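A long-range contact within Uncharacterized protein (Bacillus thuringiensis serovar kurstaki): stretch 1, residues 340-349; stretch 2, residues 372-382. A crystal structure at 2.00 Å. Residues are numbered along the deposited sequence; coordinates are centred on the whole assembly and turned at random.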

# COMPACT_ATOMS: atom_id res chain seq x y z
N VAL A 340 14.37 -4.76 -21.96
CA VAL A 340 13.33 -4.62 -20.95
C VAL A 340 12.04 -5.27 -21.45
O VAL A 340 11.44 -6.07 -20.74
N MET A 341 11.62 -4.95 -22.67
CA MET A 341 10.38 -5.53 -23.24
C MET A 341 10.44 -7.06 -23.28
O MET A 341 9.42 -7.72 -23.03
N ASP A 342 11.62 -7.62 -23.55
CA ASP A 342 11.81 -9.09 -23.53
C ASP A 342 11.47 -9.73 -22.18
O ASP A 342 10.79 -10.76 -22.11
N GLY A 343 11.99 -9.13 -21.11
CA GLY A 343 11.72 -9.61 -19.77
C GLY A 343 10.28 -9.36 -19.37
O GLY A 343 9.66 -10.22 -18.75
N MET A 344 9.74 -8.19 -19.72
CA MET A 344 8.32 -7.90 -19.46
C MET A 344 7.37 -8.93 -20.12
O MET A 344 6.40 -9.38 -19.51
N LEU A 345 7.63 -9.30 -21.37
CA LEU A 345 6.70 -10.15 -22.09
C LEU A 345 6.89 -11.61 -21.71
O LEU A 345 5.93 -12.39 -21.71
N LYS A 346 8.13 -11.99 -21.39
CA LYS A 346 8.40 -13.32 -20.86
C LYS A 346 7.62 -13.51 -19.54
O LYS A 346 6.96 -14.54 -19.32
N TYR A 347 7.67 -12.49 -18.70
CA TYR A 347 6.90 -12.50 -17.45
C TYR A 347 5.39 -12.53 -17.72
O TYR A 347 4.65 -13.27 -17.08
N ALA A 348 4.94 -11.71 -18.67
CA ALA A 348 3.52 -11.68 -19.05
C ALA A 348 3.00 -13.05 -19.51
O ALA A 348 1.92 -13.48 -19.13
N GLU A 349 3.79 -13.71 -20.33
CA GLU A 349 3.43 -15.02 -20.86
C GLU A 349 3.37 -16.08 -19.74
O GLU A 349 2.44 -16.89 -19.67
N GLY A 372 2.05 -4.90 -8.12
CA GLY A 372 3.13 -4.32 -8.90
C GLY A 372 3.50 -5.11 -10.15
O GLY A 372 4.03 -4.56 -11.11
N GLY A 373 3.23 -6.41 -10.13
CA GLY A 373 3.47 -7.28 -11.27
C GLY A 373 2.65 -6.88 -12.50
O GLY A 373 3.07 -7.09 -13.63
N VAL A 374 1.47 -6.33 -12.28
CA VAL A 374 0.64 -5.88 -13.40
C VAL A 374 1.32 -4.71 -14.11
O VAL A 374 1.25 -4.59 -15.33
N LEU A 375 1.99 -3.88 -13.32
CA LEU A 375 2.69 -2.72 -13.84
C LEU A 375 3.93 -3.15 -14.63
O LEU A 375 4.19 -2.63 -15.70
N PHE A 376 4.69 -4.08 -14.08
CA PHE A 376 5.86 -4.62 -14.78
C PHE A 376 5.45 -5.33 -16.07
O PHE A 376 6.08 -5.14 -17.14
N GLY A 377 4.40 -6.15 -15.98
CA GLY A 377 3.95 -6.99 -17.08
C GLY A 377 2.87 -6.39 -17.95
O GLY A 377 2.32 -7.07 -18.82
N TYR A 378 2.59 -5.11 -17.73
CA TYR A 378 1.49 -4.42 -18.41
C TYR A 378 1.51 -4.58 -19.94
O TYR A 378 0.46 -4.80 -20.54
N ALA A 379 2.68 -4.47 -20.58
CA ALA A 379 2.73 -4.50 -22.04
C ALA A 379 2.14 -5.78 -22.62
O ALA A 379 1.52 -5.75 -23.68
N GLY A 380 2.30 -6.89 -21.91
CA GLY A 380 1.70 -8.14 -22.33
C GLY A 380 0.34 -8.42 -21.70
O GLY A 380 -0.61 -8.81 -22.39
N LEU A 381 0.24 -8.21 -20.38
CA LEU A 381 -0.99 -8.54 -19.66
C LEU A 381 -2.21 -7.84 -20.24
O LEU A 381 -3.31 -8.40 -20.25
N ARG A 382 -2.04 -6.62 -20.73
CA ARG A 382 -3.21 -5.89 -21.27
C ARG A 382 -3.89 -6.61 -22.44
O ARG A 382 -5.06 -6.39 -22.70

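What does the start of stretch 2 offer to the helix of stretch 1? Gly 372 lies clear of it, but Gly 373 brings bare backbone up to Tyr 347. The tyrosine, in the t rotamer (chi1 172°), points its CA-to-CB bond toward stretch 2 and sets the edge of its ring against the glycine carbonyl, with Tyr 347 CE2 3.3 Å from Gly 373 O. That carbonyl is already an acceptor within its own helix, taking the bond from Gly 377 N at 2.9 Å between Gly 377 N and Gly 373 O. The absence of a side chain matters here: a CB built on Gly 373 would point toward stretch 1 and fall 2.3 Å from Tyr 347 OH, a clash. Val 374 and Leu 375, both with CB directed away, take no part in the contact.

How does Phe 376 fill the space beside the tyrosine? Its CB leaves sideways, but the t rotamer (chi1 177°) brings the ring nearer to stretch 1, and it has more area covered across the contact than any other residue. The two aromatic rings form an offset edge-to-face pair, the edge of Phe 376 toward the face of Tyr 347, with centroids 5.4 Å apart and planes at 63°; the closest atoms are Tyr 347 CD2 and Phe 376 CD2, at 3.6 Å. Met 344 lies over one face of the phenylalanine ring, its CG 4.1 Å from Phe 376 CE1. The methionine has chi1 at m and both chi2 and chi3 at t, and its CG also comes within 3.2 Å of the backbone atom Phe 376 O.

Why can the backbones come so close at Gly 377? This glycine, where the first helix gives way to the next, has its CA 5.1 Å from Met 344 CA, the nearest such pair between the stretches. With no side chain, Gly 377 lets its CA lie 3.9 Å from Tyr 347 CD2, at the edge of that ring; a CB here would come within 2.9 Å of the same Tyr 347 CD2, a clash. Tyr 378 then turns its CB away.

Which small residues carry the packing through the second helix? Ala 379 points toward stretch 1, and its CB lies 3.5 Å from Met 341 SD; the methionine starts away, but its t, p, p conformation brings its end back. Leu 345, at m, t, puts CD2 4.2 Å from Ala 379 CB and 3.6 Å from Gly 380 N. Ala 348 CB points inward too, 3.7 Å from Gly 380 CA; a CB built on Gly 380 would fall 2.4 Å from Ala 348 CB, a clash. Leu 381, also m, t, begins sideways and closes the row with CG 4.4 Å from Ala 348 CB, while Arg 382 makes no contact. No hydrogen bond crosses between the stretches, so the side chains meet through apolar and aromatic packing.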

# COMPACT_ATOMS: atom_id res chain seq x y z
CB VAL A 340 13.07 -3.12 -20.59
CG1 VAL A 340 11.82 -2.97 -19.69
CG2 VAL A 340 14.31 -2.51 -19.93
CB MET A 341 10.09 -4.95 -24.65
CG MET A 341 8.71 -5.28 -25.20
SD MET A 341 7.30 -4.80 -24.15
CE MET A 341 7.76 -3.20 -23.65
CB ASP A 342 13.26 -9.47 -23.87
CG ASP A 342 13.55 -9.43 -25.36
OD1 ASP A 342 12.59 -9.32 -26.16
OD2 ASP A 342 14.74 -9.52 -25.74
CB MET A 344 7.95 -6.50 -19.96
CG MET A 344 8.50 -5.34 -19.16
SD MET A 344 8.08 -3.77 -19.97
CE MET A 344 8.38 -2.64 -18.61
CB LEU A 345 6.84 -9.95 -23.60
CG LEU A 345 6.50 -8.55 -24.06
CD1 LEU A 345 6.78 -8.40 -25.56
CD2 LEU A 345 5.05 -8.24 -23.76
CB LYS A 346 9.91 -13.49 -20.63
CG LYS A 346 10.35 -14.90 -20.30
CD LYS A 346 11.77 -15.15 -20.81
CE LYS A 346 12.76 -14.15 -20.24
NZ LYS A 346 13.99 -14.05 -21.08
CB TYR A 347 7.27 -11.28 -16.60
CG TYR A 347 6.38 -11.10 -15.39
CD1 TYR A 347 6.56 -11.88 -14.24
CD2 TYR A 347 5.36 -10.16 -15.39
CE1 TYR A 347 5.74 -11.70 -13.12
CE2 TYR A 347 4.54 -9.99 -14.28
CZ TYR A 347 4.73 -10.77 -13.15
OH TYR A 347 3.91 -10.60 -12.06
CB ALA A 348 3.28 -10.66 -20.13
CB GLU A 349 4.45 -15.41 -21.95
CG GLU A 349 4.10 -16.69 -22.72
CD GLU A 349 2.68 -16.68 -23.26
OE1 GLU A 349 2.35 -15.80 -24.09
OE2 GLU A 349 1.88 -17.56 -22.86
CB VAL A 374 -0.76 -5.48 -12.94
CG1 VAL A 374 -1.61 -5.06 -14.10
CG2 VAL A 374 -1.44 -6.64 -12.23
CB LEU A 375 3.10 -1.80 -12.70
CG LEU A 375 1.98 -1.32 -11.77
CD1 LEU A 375 2.57 -0.61 -10.56
CD2 LEU A 375 1.01 -0.41 -12.51
CB PHE A 376 6.63 -5.57 -13.86
CG PHE A 376 7.82 -6.23 -14.52
CD1 PHE A 376 8.94 -5.48 -14.86
CD2 PHE A 376 7.83 -7.58 -14.79
CE1 PHE A 376 10.04 -6.08 -15.48
CE2 PHE A 376 8.92 -8.19 -15.38
CZ PHE A 376 10.03 -7.44 -15.73
CB TYR A 378 1.47 -2.93 -18.04
CG TYR A 378 0.26 -2.19 -18.62
CD1 TYR A 378 0.35 -1.51 -19.82
CD2 TYR A 378 -0.97 -2.23 -17.97
CE1 TYR A 378 -0.78 -0.85 -20.37
CE2 TYR A 378 -2.08 -1.58 -18.50
CZ TYR A 378 -1.98 -0.89 -19.70
OH TYR A 378 -3.09 -0.25 -20.22
CB ALA A 379 4.18 -4.33 -22.53
CB LEU A 381 -0.85 -8.19 -18.17
CG LEU A 381 0.18 -9.03 -17.42
CD1 LEU A 381 0.52 -8.43 -16.05
CD2 LEU A 381 -0.31 -10.44 -17.28
CB ARG A 382 -2.83 -4.47 -21.69
CG ARG A 382 -1.91 -4.45 -22.86
CD ARG A 382 -1.58 -3.04 -23.23
NE ARG A 382 -0.61 -3.01 -24.32
CZ ARG A 382 -0.14 -1.88 -24.83
NH1 ARG A 382 -0.56 -0.73 -24.34
NH2 ARG A 382 0.73 -1.92 -25.82